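Local coordinates for protein cyclin homolog (Herpesvirus saimiri, PDB 2F2C) that is a viral D-type cyclin homolog that may be relevant to cell transformation and rapid T-cell proliferation during latent infection, at residues 154-159 with 175-180; 171-176 with 204-209; 38-43 with 47-52. One frame throughout, in Å; residues are numbered along the deposited sequence.

Overall arrangement
Along the chain contact 3 comes first and closes before contacts 1 and 2 begin. It lies in the N-terminal cyclin domain, joining a loop to the start of helix 49-65, whereas contacts 1 and 2 both fall in the C-terminal viral cyclin region. Those two share E175 and A176, and their centres are about 8 Å apart, so that helix 170-184 packs against both helix 156-162 and helix 195-208, and the two contacts touch. Contact 3 is on the opposite side of the chain's centre, its centre about 27 Å from that of contact 1 and 30 Å from that of contact 2. It belongs to the other cyclin region and does not touch the pair, its nearest atoms being about 13 Å from contact 1.

Contact 1 (154-159 with 175-180); sequences DFLIPL and EAASTT
L156 reaches A177 and S178 with its two methyl branches, and these two touches make up the closely packed, buried part of the contact. CD2 of L156 lies 3.5 Å from CB of A177, methyl against methyl, while CD1 of L156 meets CB of S178 at 3.9 Å, so the fork of the leucine spreads over two consecutive residues of the helix. Its CG stands anti to the carbonyl carbon (chi1 -74°), which directs the fork at the CB atoms of A177 and S178. CA of L156 and CA of A177, the nearest pair, are 7.7 Å apart. All three residues are buried. This is plain helix-to-helix packing in the all-helical cyclin fold: helix 156-162 is set against the middle of helix 170-184. C199 of helix 195-208 also packs on L156, extending the apolar cluster to a third helix. S178 meets the leucine through CB, while its OG bonds to Y174 O in its own helix. The looser side is that of E175, T179 and T180, which are partly exposed and do not meet segment 154-159. There the threonine hydroxyls turn onto their own helix: OG1 of T179 donates to O of E175 at 2.9 Å, and OG1 of T180 donates to O of A176, sitting 42° above the carbonyl plane. A176 O also accepts from T180 N. E175 is reached by another protein chain, and its carboxylate pairs with K70.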
loop_
_atom_site.group_PDB
_atom_site.type_symbol
_atom_site.label_atom_id
_atom_site.label_comp_id
_atom_site.label_asym_id
_atom_site.label_seq_id
_atom_site.Cartn_x
_atom_site.Cartn_y
_atom_site.Cartn_z
ATOM N N ASP A 154 -6.344 -8.684 -6.077
ATOM C CA ASP A 154 -6.439 -7.232 -6.220
ATOM C C ASP A 154 -7.370 -6.853 -7.373
ATOM O O ASP A 154 -7.823 -5.700 -7.464
ATOM C CB ASP A 154 -5.078 -6.594 -6.525
ATOM C CG ASP A 154 -4.028 -6.793 -5.423
ATOM O OD1 ASP A 154 -4.274 -6.449 -4.232
ATOM O OD2 ASP A 154 -2.874 -7.229 -5.703
ATOM N N PHE A 155 -7.623 -7.798 -8.278
ATOM C CA PHE A 155 -8.430 -7.512 -9.452
ATOM C C PHE A 155 -9.917 -7.527 -9.186
ATOM O O PHE A 155 -10.640 -6.821 -9.877
ATOM C CB PHE A 155 -8.135 -8.479 -10.585
ATOM C CG PHE A 155 -6.980 -8.080 -11.437
ATOM C CD1 PHE A 155 -5.692 -8.524 -11.141
ATOM C CD2 PHE A 155 -7.175 -7.287 -12.551
ATOM C CE1 PHE A 155 -4.631 -8.164 -11.937
ATOM C CE2 PHE A 155 -6.107 -6.926 -13.346
ATOM C CZ PHE A 155 -4.839 -7.354 -13.035
ATOM N N LEU A 156 -10.376 -8.320 -8.209
ATOM C CA LEU A 156 -11.823 -8.515 -7.936
ATOM C C LEU A 156 -12.732 -7.307 -8.127
ATOM O O LEU A 156 -13.679 -7.348 -8.912
ATOM C CB LEU A 156 -12.041 -9.080 -6.541
ATOM C CG LEU A 156 -11.662 -10.555 -6.416
ATOM C CD1 LEU A 156 -11.429 -10.863 -4.959
ATOM C CD2 LEU A 156 -12.726 -11.468 -7.013
ATOM N N ILE A 157 -12.435 -6.222 -7.431
ATOM C CA ILE A 157 -13.349 -5.103 -7.433
ATOM C C ILE A 157 -13.285 -4.293 -8.726
ATOM O O ILE A 157 -14.350 -3.997 -9.301
ATOM C CB ILE A 157 -13.182 -4.233 -6.158
ATOM C CG1 ILE A 157 -13.490 -5.076 -4.907
ATOM C CG2 ILE A 157 -14.068 -2.973 -6.227
ATOM C CD1 ILE A 157 -14.986 -5.346 -4.696
ATOM N N PRO A 158 -12.085 -3.893 -9.177
ATOM C CA PRO A 158 -11.944 -3.269 -10.496
ATOM C C PRO A 158 -12.640 -4.035 -11.632
ATOM O O PRO A 158 -13.231 -3.408 -12.523
ATOM C CB PRO A 158 -10.434 -3.238 -10.701
ATOM C CG PRO A 158 -9.912 -3.052 -9.355
ATOM C CD PRO A 158 -10.798 -3.895 -8.454
ATOM N N LEU A 159 -12.605 -5.366 -11.602
ATOM C CA LEU A 159 -13.328 -6.140 -12.618
ATOM C C LEU A 159 -14.833 -5.987 -12.466
ATOM O O LEU A 159 -15.523 -5.732 -13.472
ATOM C CB LEU A 159 -12.930 -7.625 -12.632
ATOM C CG LEU A 159 -11.512 -7.922 -13.113
ATOM C CD1 LEU A 159 -11.286 -9.410 -13.175
ATOM C CD2 LEU A 159 -11.267 -7.271 -14.461
ATOM N N GLU A 175 -16.676 -11.595 -1.130
ATOM C CA GLU A 175 -16.556 -12.621 -0.105
ATOM C C GLU A 175 -16.391 -14.032 -0.696
ATOM O O GLU A 175 -15.404 -14.715 -0.406
ATOM C CB GLU A 175 -17.776 -12.536 0.828
ATOM C CG GLU A 175 -17.672 -13.331 2.128
ATOM C CD GLU A 175 -16.269 -13.306 2.736
ATOM O OE1 GLU A 175 -15.711 -12.186 2.978
ATOM O OE2 GLU A 175 -15.722 -14.420 2.962
ATOM N N ALA A 176 -17.340 -14.445 -1.534
ATOM C CA ALA A 176 -17.282 -15.741 -2.201
ATOM C C ALA A 176 -16.079 -15.890 -3.161
ATOM O O ALA A 176 -15.358 -16.904 -3.125
ATOM C CB ALA A 176 -18.585 -16.014 -2.936
ATOM N N ALA A 177 -15.856 -14.890 -4.007
ATOM C CA ALA A 177 -14.821 -15.020 -5.016
ATOM C C ALA A 177 -13.396 -15.049 -4.464
ATOM O O ALA A 177 -12.552 -15.774 -5.000
ATOM C CB ALA A 177 -14.979 -13.973 -6.115
ATOM N N SER A 178 -13.116 -14.289 -3.407
ATOM C CA SER A 178 -11.775 -14.354 -2.799
ATOM C C SER A 178 -11.520 -15.709 -2.118
ATOM O O SER A 178 -10.407 -16.240 -2.189
ATOM C CB SER A 178 -11.472 -13.176 -1.855
ATOM O OG SER A 178 -12.466 -12.959 -0.879
ATOM N N THR A 179 -12.554 -16.276 -1.494
ATOM C CA THR A 179 -12.442 -17.598 -0.903
ATOM C C THR A 179 -12.097 -18.587 -2.005
ATOM O O THR A 179 -11.136 -19.351 -1.883
ATOM C CB THR A 179 -13.755 -18.017 -0.231
ATOM O OG1 THR A 179 -14.148 -17.032 0.728
ATOM C CG2 THR A 179 -13.538 -19.273 0.615
ATOM N N THR A 180 -12.884 -18.553 -3.078
ATOM C CA THR A 180 -12.648 -19.352 -4.278
ATOM C C THR A 180 -11.243 -19.158 -4.882
ATOM O O THR A 180 -10.541 -20.139 -5.189
ATOM C CB THR A 180 -13.728 -19.018 -5.316
ATOM O OG1 THR A 180 -15.022 -19.286 -4.761
ATOM C CG2 THR A 180 -13.630 -19.951 -6.525
#

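Contact 2 (171-176 with 204-209); sequences PQLYEA and LTTIET
T206 meets A176 and L173 through its methyl group, and the apolar contacts come first in weight. CG2 of T206 lies 3.5 Å from CB of A176, and CD1 of L173 approaches the same CG2 more loosely, at 4.3 Å. With CG2 anti to the backbone N of T206, the methyl is directed at the facing helix. The backbones are close, CA of A176 and CA of T206 being 6.5 Å apart, as a small residue on one side allows. This joins helix 170-184 to the C-terminal end of helix 195-208 in the viral cyclin family region.

The polar interactions run within each helix. OG1 of T206 is near the A176 carbonyl group but bonds to G202 O, one turn back in its own helix. At the helix end, OG1 of T209 donates to O of T205 at 3.1 Å, from 39° above the carbonyl plane; T209 N binds that same oxygen, so T205 O has two donors just where the chain leaves helical geometry. The salt bridge of E208 with K239 ties helix 195-208 to helix 232-247.

Between these segments the contact is van der Waals packing of the T206 methyl on A176 and, more loosely, L173, so its specificity comes from shape rather than directional bonds.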
loop_
_atom_site.group_PDB
_atom_site.type_symbol
_atom_site.label_atom_id
_atom_site.label_comp_id
_atom_site.label_asym_id
_atom_site.label_seq_id
_atom_site.Cartn_x
_atom_site.Cartn_y
_atom_site.Cartn_z
ATOM N N PRO A 171 -20.026 -6.738 -1.540
ATOM C CA PRO A 171 -19.819 -7.506 -0.302
ATOM C C PRO A 171 -19.881 -9.024 -0.511
ATOM O O PRO A 171 -18.876 -9.701 -0.331
ATOM C CB PRO A 171 -20.972 -7.046 0.582
ATOM C CG PRO A 171 -21.231 -5.661 0.155
ATOM C CD PRO A 171 -20.961 -5.621 -1.321
ATOM N N GLN A 172 -21.029 -9.548 -0.927
ATOM C CA GLN A 172 -21.184 -10.995 -1.090
ATOM C C GLN A 172 -20.261 -11.571 -2.181
ATOM O O GLN A 172 -19.694 -12.658 -2.018
ATOM C CB GLN A 172 -22.658 -11.372 -1.343
ATOM C CG GLN A 172 -23.153 -11.032 -2.769
ATOM C CD GLN A 172 -24.644 -11.276 -3.018
ATOM O OE1 GLN A 172 -25.479 -11.126 -2.114
ATOM N NE2 GLN A 172 -24.976 -11.634 -4.256
ATOM N N LEU A 173 -20.102 -10.838 -3.283
ATOM C CA LEU A 173 -19.383 -11.358 -4.444
ATOM C C LEU A 173 -17.934 -11.421 -4.072
ATOM O O LEU A 173 -17.275 -12.427 -4.298
ATOM C CB LEU A 173 -19.584 -10.455 -5.664
ATOM C CG LEU A 173 -19.948 -11.088 -7.015
ATOM C CD1 LEU A 173 -21.049 -12.117 -6.880
ATOM C CD2 LEU A 173 -20.385 -10.009 -7.986
ATOM N N TYR A 174 -17.467 -10.340 -3.459
ATOM C CA TYR A 174 -16.099 -10.237 -3.008
ATOM C C TYR A 174 -15.791 -11.405 -2.103
ATOM O O TYR A 174 -14.787 -12.099 -2.277
ATOM C CB TYR A 174 -15.852 -8.925 -2.239
ATOM C CG TYR A 174 -14.392 -8.713 -2.023
ATOM C CD1 TYR A 174 -13.628 -8.145 -3.023
ATOM C CD2 TYR A 174 -13.748 -9.156 -0.866
ATOM C CE1 TYR A 174 -12.287 -7.978 -2.884
ATOM C CE2 TYR A 174 -12.385 -8.991 -0.712
ATOM C CZ TYR A 174 -11.666 -8.400 -1.742
ATOM O OH TYR A 174 -10.308 -8.212 -1.696
ATOM N N GLU A 175 -16.676 -11.595 -1.130
ATOM C CA GLU A 175 -16.556 -12.621 -0.105
ATOM C C GLU A 175 -16.391 -14.032 -0.696
ATOM O O GLU A 175 -15.404 -14.715 -0.406
ATOM C CB GLU A 175 -17.776 -12.536 0.828
ATOM C CG GLU A 175 -17.672 -13.331 2.128
ATOM C CD GLU A 175 -16.269 -13.306 2.736
ATOM O OE1 GLU A 175 -15.711 -12.186 2.978
ATOM O OE2 GLU A 175 -15.722 -14.420 2.962
ATOM N N ALA A 176 -17.340 -14.445 -1.534
ATOM C CA ALA A 176 -17.282 -15.741 -2.201
ATOM C C ALA A 176 -16.079 -15.890 -3.161
ATOM O O ALA A 176 -15.358 -16.904 -3.125
ATOM C CB ALA A 176 -18.585 -16.014 -2.936
ATOM N N LEU A 204 -16.196 -15.706 -12.363
ATOM C CA LEU A 204 -17.140 -16.415 -13.200
ATOM C C LEU A 204 -17.696 -17.626 -12.473
ATOM O O LEU A 204 -18.904 -17.856 -12.494
ATOM C CB LEU A 204 -16.507 -16.828 -14.525
ATOM C CG LEU A 204 -16.210 -15.690 -15.498
ATOM C CD1 LEU A 204 -15.185 -16.143 -16.526
ATOM C CD2 LEU A 204 -17.473 -15.159 -16.166
ATOM N N THR A 205 -16.810 -18.389 -11.833
ATOM C CA THR A 205 -17.188 -19.566 -11.048
ATOM C C THR A 205 -18.237 -19.192 -10.023
ATOM O O THR A 205 -19.280 -19.857 -9.921
ATOM C CB THR A 205 -15.970 -20.109 -10.295
ATOM O OG1 THR A 205 -14.840 -20.128 -11.172
ATOM C CG2 THR A 205 -16.180 -21.581 -9.905
ATOM N N THR A 206 -17.945 -18.130 -9.275
ATOM C CA THR A 206 -18.813 -17.636 -8.230
ATOM C C THR A 206 -20.189 -17.256 -8.786
ATOM O O THR A 206 -21.208 -17.809 -8.356
ATOM C CB THR A 206 -18.129 -16.447 -7.539
ATOM O OG1 THR A 206 -16.955 -16.914 -6.862
ATOM C CG2 THR A 206 -19.001 -15.867 -6.428
ATOM N N ILE A 207 -20.202 -16.342 -9.760
ATOM C CA ILE A 207 -21.440 -15.914 -10.442
ATOM C C ILE A 207 -22.331 -17.089 -10.910
ATOM O O ILE A 207 -23.564 -17.021 -10.818
ATOM C CB ILE A 207 -21.122 -14.956 -11.619
ATOM C CG1 ILE A 207 -20.580 -13.624 -11.109
ATOM C CG2 ILE A 207 -22.353 -14.691 -12.462
ATOM C CD1 ILE A 207 -19.912 -12.805 -12.196
ATOM N N GLU A 208 -21.704 -18.159 -11.390
ATOM C CA GLU A 208 -22.407 -19.385 -11.748
ATOM C C GLU A 208 -23.081 -20.084 -10.538
ATOM O O GLU A 208 -24.310 -20.029 -10.415
ATOM C CB GLU A 208 -21.445 -20.325 -12.466
ATOM C CG GLU A 208 -22.084 -21.511 -13.166
ATOM C CD GLU A 208 -21.056 -22.563 -13.527
ATOM O OE1 GLU A 208 -21.317 -23.378 -14.436
ATOM O OE2 GLU A 208 -19.978 -22.577 -12.895
ATOM N N THR A 209 -22.300 -20.725 -9.659
ATOM C CA THR A 209 -22.873 -21.388 -8.470
ATOM C C THR A 209 -23.361 -20.341 -7.490
ATOM O O THR A 209 -22.565 -19.671 -6.837
ATOM C CB THR A 209 -21.865 -22.313 -7.780
ATOM O OG1 THR A 209 -20.600 -21.654 -7.705
ATOM C CG2 THR A 209 -21.588 -23.563 -8.638
#

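Contact 3 (38-43 with 47-52); sequences TSLWEI and VTVDNR
W41 lays one face of its indole against the aliphatic chain of R52. CB of R52 stands 3.8 Å from the centroid of the W41 six-membered ring, 19° off the ring normal, a CH-pi contact, and CG of R52 follows at 3.5 Å from CZ2 of W41. The arginine chain is extended from CG to NE, which draws it along the indole toward NE1. The guanidinium does not stack on the ring, the two planes being 81° apart. Instead, CD2 of L40 sits over one guanidinium face, displaced toward its rim, 3.5 Å from NH1 of R52. At the CE3-CZ3 side of the same six-membered ring, CG2 of V47 comes obliquely to within 3.5 Å of CZ3 of W41, and O of T48, also oblique, to within 3.4 Å of that CZ3.

L40 and W41 are the central residues of a type II beta turn, which presents both side chains to segment 47-52. A capping box of T48 and N51 closes the start of helix 49-65: T48 N and T48 OG1 both donate to OD1 of N51, and D50 N gives T48 OG1 a weak capping bond.

D81 of helix 72-83 accepts from W41 NE1 and forms a salt bridge with R52 NH2, while L94 of helix 94-109 packs on W41 and V47, seating the loop and the start of helix 49-65 against both helices.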
loop_
_atom_site.group_PDB
_atom_site.type_symbol
_atom_site.label_atom_id
_atom_site.label_comp_id
_atom_site.label_asym_id
_atom_site.label_seq_id
_atom_site.Cartn_x
_atom_site.Cartn_y
_atom_site.Cartn_z
ATOM N N THR A 38 7.503 -20.293 -16.886
ATOM C CA THR A 38 7.211 -21.395 -17.803
ATOM C C THR A 38 7.039 -22.701 -17.017
ATOM O O THR A 38 6.067 -23.438 -17.218
ATOM C CB THR A 38 8.293 -21.560 -18.910
ATOM O OG1 THR A 38 9.564 -21.863 -18.314
ATOM C CG2 THR A 38 8.525 -20.242 -19.683
ATOM N N SER A 39 7.980 -22.970 -16.112
ATOM C CA SER A 39 8.011 -24.239 -15.385
ATOM C C SER A 39 8.169 -24.057 -13.873
ATOM O O SER A 39 9.236 -23.653 -13.392
ATOM C CB SER A 39 9.133 -25.119 -15.913
ATOM O OG SER A 39 9.152 -26.323 -15.186
ATOM N N LEU A 40 7.117 -24.390 -13.129
ATOM C CA LEU A 40 7.060 -24.091 -11.704
ATOM C C LEU A 40 8.124 -24.836 -10.908
ATOM O O LEU A 40 8.256 -26.055 -11.041
ATOM C CB LEU A 40 5.665 -24.387 -11.152
ATOM C CG LEU A 40 5.384 -23.991 -9.708
ATOM C CD1 LEU A 40 5.433 -22.475 -9.554
ATOM C CD2 LEU A 40 4.031 -24.537 -9.308
ATOM N N TRP A 41 8.869 -24.077 -10.095
ATOM C CA TRP A 41 9.903 -24.592 -9.173
ATOM C C TRP A 41 11.065 -25.302 -9.873
ATOM O O TRP A 41 11.759 -26.111 -9.254
ATOM C CB TRP A 41 9.276 -25.512 -8.107
ATOM C CG TRP A 41 8.598 -24.791 -6.964
ATOM C CD1 TRP A 41 8.083 -23.523 -6.979
ATOM C CD2 TRP A 41 8.340 -25.312 -5.650
ATOM N NE1 TRP A 41 7.546 -23.214 -5.752
ATOM C CE2 TRP A 41 7.679 -24.295 -4.918
ATOM C CE3 TRP A 41 8.609 -26.530 -5.010
ATOM C CZ2 TRP A 41 7.283 -24.461 -3.582
ATOM C CZ3 TRP A 41 8.217 -26.691 -3.685
ATOM C CH2 TRP A 41 7.562 -25.660 -2.986
ATOM N N GLU A 42 11.285 -24.969 -11.147
ATOM C CA GLU A 42 12.231 -25.680 -12.024
ATOM C C GLU A 42 13.677 -25.731 -11.529
ATOM O O GLU A 42 14.383 -26.694 -11.791
ATOM C CB GLU A 42 12.170 -25.111 -13.426
ATOM N N ILE A 43 14.096 -24.703 -10.802
ATOM C CA ILE A 43 15.456 -24.574 -10.269
ATOM C C ILE A 43 15.728 -25.514 -9.094
ATOM O O ILE A 43 16.814 -25.491 -8.517
ATOM C CB ILE A 43 15.693 -23.086 -9.855
ATOM C CG1 ILE A 43 15.919 -22.228 -11.101
ATOM C CG2 ILE A 43 16.875 -22.931 -8.880
ATOM C CD1 ILE A 43 15.270 -20.862 -11.039
ATOM N N VAL A 47 12.795 -30.848 -3.288
ATOM C CA VAL A 47 11.364 -30.551 -3.252
ATOM C C VAL A 47 10.714 -30.550 -4.642
ATOM O O VAL A 47 11.289 -30.032 -5.607
ATOM C CB VAL A 47 11.105 -29.193 -2.526
ATOM C CG1 VAL A 47 11.867 -29.141 -1.205
ATOM C CG2 VAL A 47 11.496 -28.000 -3.395
ATOM N N THR A 48 9.527 -31.142 -4.747
ATOM C CA THR A 48 8.788 -31.114 -6.013
ATOM C C THR A 48 7.465 -30.364 -5.893
ATOM O O THR A 48 7.175 -29.723 -4.877
ATOM C CB THR A 48 8.539 -32.536 -6.592
ATOM O OG1 THR A 48 7.464 -33.163 -5.884
ATOM C CG2 THR A 48 9.741 -33.470 -6.374
ATOM N N VAL A 49 6.668 -30.446 -6.949
ATOM C CA VAL A 49 5.414 -29.729 -7.018
ATOM C C VAL A 49 4.432 -30.362 -6.065
ATOM O O VAL A 49 3.649 -29.665 -5.433
ATOM C CB VAL A 49 4.851 -29.714 -8.444
ATOM C CG1 VAL A 49 3.641 -28.811 -8.527
ATOM C CG2 VAL A 49 5.900 -29.204 -9.402
ATOM N N ASP A 50 4.493 -31.681 -5.938
ATOM C CA ASP A 50 3.669 -32.381 -4.958
ATOM C C ASP A 50 3.905 -31.811 -3.561
ATOM O O ASP A 50 2.945 -31.586 -2.836
ATOM C CB ASP A 50 3.915 -33.892 -4.973
ATOM C CG ASP A 50 3.757 -34.509 -6.362
ATOM O OD1 ASP A 50 3.845 -35.763 -6.470
ATOM O OD2 ASP A 50 3.557 -33.839 -7.402
ATOM N N ASN A 51 5.164 -31.555 -3.195
ATOM C CA ASN A 51 5.465 -30.910 -1.908
ATOM C C ASN A 51 4.784 -29.565 -1.792
ATOM O O ASN A 51 4.189 -29.260 -0.769
ATOM C CB ASN A 51 6.960 -30.710 -1.688
ATOM C CG ASN A 51 7.751 -31.970 -1.874
ATOM O OD1 ASN A 51 7.978 -32.411 -3.000
ATOM N ND2 ASN A 51 8.201 -32.551 -0.772
ATOM N N ARG A 52 4.878 -28.763 -2.846
ATOM C CA ARG A 52 4.228 -27.461 -2.861
ATOM C C ARG A 52 2.756 -27.543 -2.408
ATOM O O ARG A 52 2.340 -26.787 -1.519
ATOM C CB ARG A 52 4.344 -26.821 -4.243
ATOM C CG ARG A 52 3.942 -25.350 -4.297
ATOM C CD ARG A 52 4.072 -24.756 -5.675
ATOM N NE ARG A 52 3.517 -23.410 -5.778
ATOM C CZ ARG A 52 2.348 -23.112 -6.334
ATOM N NH1 ARG A 52 1.572 -24.071 -6.824
ATOM N NH2 ARG A 52 1.948 -21.844 -6.390
#